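Local atomic coordinates of uroporphyrin-III C-methyltransferase (Thermus thermophilus, PDB entry 1VE2), a protein that probably methylates uroporphyrinogen III with S-adenosyl-L-methionine as methyl donor, a step of porphyrin biosynthesis. Residues P178-L184 / R196-E201. Residue numbers count along the deposited sequence, not the author numbering.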
ATOM      1  N   PRO A 178      16.990   1.565 -22.302  1.00 40.30           N
ATOM      2  CA  PRO A 178      16.180   2.627 -22.906  1.00 40.36           C
ATOM      3  C   PRO A 178      14.849   2.200 -23.526  1.00 39.12           C
ATOM      4  O   PRO A 178      13.958   3.027 -23.696  1.00 40.02           O
ATOM      5  CB  PRO A 178      17.136   3.248 -23.926  1.00 40.74           C
ATOM      6  CG  PRO A 178      17.995   2.093 -24.326  1.00 41.57           C
ATOM      7  CD  PRO A 178      18.281   1.427 -23.000  1.00 41.12           C
ATOM      8  N   GLU A 179      14.704   0.919 -23.850  1.00 39.26           N
ATOM      9  CA  GLU A 179      13.465   0.437 -24.455  1.00 39.39           C
ATOM     10  C   GLU A 179      12.401   0.003 -23.445  1.00 38.60           C
ATOM     11  O   GLU A 179      11.276  -0.325 -23.827  1.00 38.23           O
ATOM     12  CB  GLU A 179      13.734  -0.744 -25.400  1.00 41.77           C
ATOM     13  CG  GLU A 179      15.195  -1.049 -25.692  1.00 45.74           C
ATOM     14  CD  GLU A 179      15.777  -2.108 -24.770  1.00 46.31           C
ATOM     15  OE1 GLU A 179      15.131  -3.164 -24.572  1.00 47.46           O
ATOM     16  OE2 GLU A 179      16.892  -1.888 -24.258  1.00 48.39           O
ATOM     17  N   THR A 180      12.750   0.005 -22.165  1.00 36.48           N
ATOM     18  CA  THR A 180      11.818  -0.423 -21.126  1.00 34.30           C
ATOM     19  C   THR A 180      10.545   0.411 -21.042  1.00 33.27           C
ATOM     20  O   THR A 180      10.596   1.641 -21.002  1.00 33.61           O
ATOM     21  CB  THR A 180      12.496  -0.413 -19.740  1.00 34.37           C
ATOM     22  OG1 THR A 180      13.672  -1.224 -19.782  1.00 33.74           O
ATOM     23  CG2 THR A 180      11.551  -0.969 -18.678  1.00 33.06           C
ATOM     24  N   PRO A 181       9.378  -0.254 -21.026  1.00 32.83           N
ATOM     25  CA  PRO A 181       8.091   0.440 -20.939  1.00 32.58           C
ATOM     26  C   PRO A 181       8.053   1.319 -19.691  1.00 33.04           C
ATOM     27  O   PRO A 181       8.506   0.909 -18.623  1.00 31.31           O
ATOM     28  CB  PRO A 181       7.090  -0.707 -20.868  1.00 31.96           C
ATOM     29  CG  PRO A 181       7.739  -1.756 -21.702  1.00 32.38           C
ATOM     30  CD  PRO A 181       9.178  -1.697 -21.245  1.00 31.80           C
ATOM     31  N   LEU A 182       7.519   2.526 -19.840  1.00 33.23           N
ATOM     32  CA  LEU A 182       7.423   3.472 -18.736  1.00 33.51           C
ATOM     33  C   LEU A 182       6.081   4.192 -18.751  1.00 33.81           C
ATOM     34  O   LEU A 182       5.565   4.554 -19.814  1.00 33.83           O
ATOM     35  CB  LEU A 182       8.561   4.492 -18.818  1.00 35.59           C
ATOM     36  CG  LEU A 182       8.687   5.499 -17.668  1.00 37.92           C
ATOM     37  CD1 LEU A 182      10.130   5.927 -17.520  1.00 39.35           C
ATOM     38  CD2 LEU A 182       7.787   6.695 -17.914  1.00 38.92           C
ATOM     39  N   ALA A 183       5.517   4.395 -17.565  1.00 31.74           N
ATOM     40  CA  ALA A 183       4.239   5.075 -17.434  1.00 30.83           C
ATOM     41  C   ALA A 183       4.350   6.282 -16.516  1.00 31.50           C
ATOM     42  O   ALA A 183       5.075   6.262 -15.522  1.00 30.71           O
ATOM     43  CB  ALA A 183       3.192   4.113 -16.903  1.00 30.36           C
ATOM     44  N   LEU A 184       3.638   7.345 -16.870  1.00 31.79           N
ATOM     45  CA  LEU A 184       3.618   8.564 -16.073  1.00 32.95           C
ATOM     46  C   LEU A 184       2.154   8.795 -15.715  1.00 33.33           C
ATOM     47  O   LEU A 184       1.318   8.978 -16.595  1.00 35.51           O
ATOM     48  CB  LEU A 184       4.170   9.745 -16.876  1.00 33.74           C
ATOM     49  CG  LEU A 184       5.648   9.666 -17.271  1.00 34.11           C
ATOM     50  CD1 LEU A 184       6.023  10.885 -18.109  1.00 35.89           C
ATOM     51  CD2 LEU A 184       6.518   9.597 -16.024  1.00 34.24           C
ATOM     52  N   ARG A 196       0.325   8.780 -19.248  1.00 40.55           N
ATOM     53  CA  ARG A 196       1.077   8.697 -20.498  1.00 41.44           C
ATOM     54  C   ARG A 196       1.927   7.435 -20.496  1.00 41.79           C
ATOM     55  O   ARG A 196       2.667   7.168 -19.542  1.00 40.89           O
ATOM     56  CB  ARG A 196       1.978   9.916 -20.678  1.00 43.54           C
ATOM     57  CG  ARG A 196       1.235  11.237 -20.742  1.00 46.44           C
ATOM     58  CD  ARG A 196       2.161  12.335 -21.218  1.00 49.88           C
ATOM     59  NE  ARG A 196       1.851  13.619 -20.598  1.00 52.74           N
ATOM     60  CZ  ARG A 196       2.543  14.734 -20.807  1.00 52.76           C
ATOM     61  NH1 ARG A 196       2.194  15.858 -20.196  1.00 53.85           N
ATOM     62  NH2 ARG A 196       3.579  14.726 -21.636  1.00 53.33           N
ATOM     63  N   LEU A 197       1.816   6.661 -21.572  1.00 40.21           N
ATOM     64  CA  LEU A 197       2.552   5.413 -21.703  1.00 40.12           C
ATOM     65  C   LEU A 197       3.600   5.509 -22.801  1.00 41.01           C
ATOM     66  O   LEU A 197       3.344   6.065 -23.869  1.00 40.78           O
ATOM     67  CB  LEU A 197       1.578   4.275 -22.007  1.00 39.23           C
ATOM     68  CG  LEU A 197       0.403   4.182 -21.030  1.00 39.66           C
ATOM     69  CD1 LEU A 197      -0.537   3.059 -21.442  1.00 38.20           C
ATOM     70  CD2 LEU A 197       0.937   3.957 -19.625  1.00 37.97           C
ATOM     71  N   GLY A 198       4.781   4.965 -22.530  1.00 40.40           N
ATOM     72  CA  GLY A 198       5.855   5.002 -23.506  1.00 39.47           C
ATOM     73  C   GLY A 198       7.042   4.169 -23.066  1.00 38.42           C
ATOM     74  O   GLY A 198       6.875   3.054 -22.574  1.00 37.32           O
ATOM     75  N   ARG A 199       8.241   4.715 -23.241  1.00 37.49           N
ATOM     76  CA  ARG A 199       9.466   4.021 -22.867  1.00 38.95           C
ATOM     77  C   ARG A 199      10.434   4.998 -22.208  1.00 38.87           C
ATOM     78  O   ARG A 199      10.279   6.215 -22.330  1.00 38.79           O
ATOM     79  CB  ARG A 199      10.115   3.395 -24.107  1.00 39.65           C
ATOM     80  CG  ARG A 199       9.241   2.376 -24.828  1.00 41.74           C
ATOM     81  CD  ARG A 199       9.905   1.882 -26.111  1.00 44.39           C
ATOM     82  NE  ARG A 199       9.038   1.000 -26.895  1.00 47.73           N
ATOM     83  CZ  ARG A 199       8.708  -0.241 -26.547  1.00 49.81           C
ATOM     84  NH1 ARG A 199       9.171  -0.767 -25.420  1.00 50.70           N
ATOM     85  NH2 ARG A 199       7.909  -0.961 -27.325  1.00 50.21           N
ATOM     86  N   VAL A 200      11.432   4.467 -21.511  1.00 39.02           N
ATOM     87  CA  VAL A 200      12.412   5.307 -20.833  1.00 40.01           C
ATOM     88  C   VAL A 200      13.051   6.308 -21.792  1.00 41.71           C
ATOM     89  O   VAL A 200      13.221   7.477 -21.455  1.00 41.82           O
ATOM     90  CB  VAL A 200      13.537   4.458 -20.185  1.00 38.82           C
ATOM     91  CG1 VAL A 200      14.570   5.366 -19.542  1.00 37.68           C
ATOM     92  CG2 VAL A 200      12.949   3.522 -19.143  1.00 38.81           C
ATOM     93  N   GLU A 201      13.394   5.845 -22.987  1.00 44.06           N
ATOM     94  CA  GLU A 201      14.035   6.702 -23.980  1.00 46.24           C
ATOM     95  C   GLU A 201      13.188   7.909 -24.378  1.00 46.99           C
ATOM     96  O   GLU A 201      13.725   8.939 -24.779  1.00 47.19           O
ATOM     97  CB  GLU A 201      14.393   5.882 -25.226  1.00 47.37           C
ATOM     98  CG  GLU A 201      13.206   5.502 -26.100  1.00 49.13           C
ATOM     99  CD  GLU A 201      13.548   4.423 -27.106  1.00 50.39           C
ATOM    100  OE1 GLU A 201      14.713   4.375 -27.548  1.00 51.32           O
ATOM    101  OE2 GLU A 201      12.653   3.627 -27.465  1.00 52.02           O
TER
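An antiparallel beta hairpin at the edge of the mixed sheet, built from strands 181-186 and 194-199, brings these segments together. Leu182 and Gly198 form a hydrogen-bonded pair, N to O 2.9 Å in both directions, and Leu184 and Arg196 form another, at 2.8 Å each way. Ala183, between them, sits opposite Leu197 on the face covered by Tyr225 of helix 225-228; with chi1 at m and chi2 at t, Leu197 brings its CD2 within 3.5 Å of Ala183 CB. The other face carries Leu182, Leu184 and Arg196. The t rotamer of Leu182 about chi1 places CD1 4.0 Å from CG2 of Val200, and both side chains pack on Leu172 of helix 168-173. Leu184 adopts m instead and lies against Leu216 of the neighbouring strand, while Arg196, also m, shares Leu210 with it.

Past Arg199 the strand gives way to a 3-10 turn, yet the backbone pairing persists: Val200 N donates to Thr180 O and Glu201 N to Pro178 O, both at 3.0 Å. The hydroxyl of Thr180 turns back to the carbonyl of Pro177. Arg199, m at chi1, t at chi2 and chi3 and bent at chi4 (-71°), reaches alongside Pro181 to the loop, where the edge of its guanidinium meets a main-chain carbonyl: NH1 donates to Glu179 O at 2.7 Å.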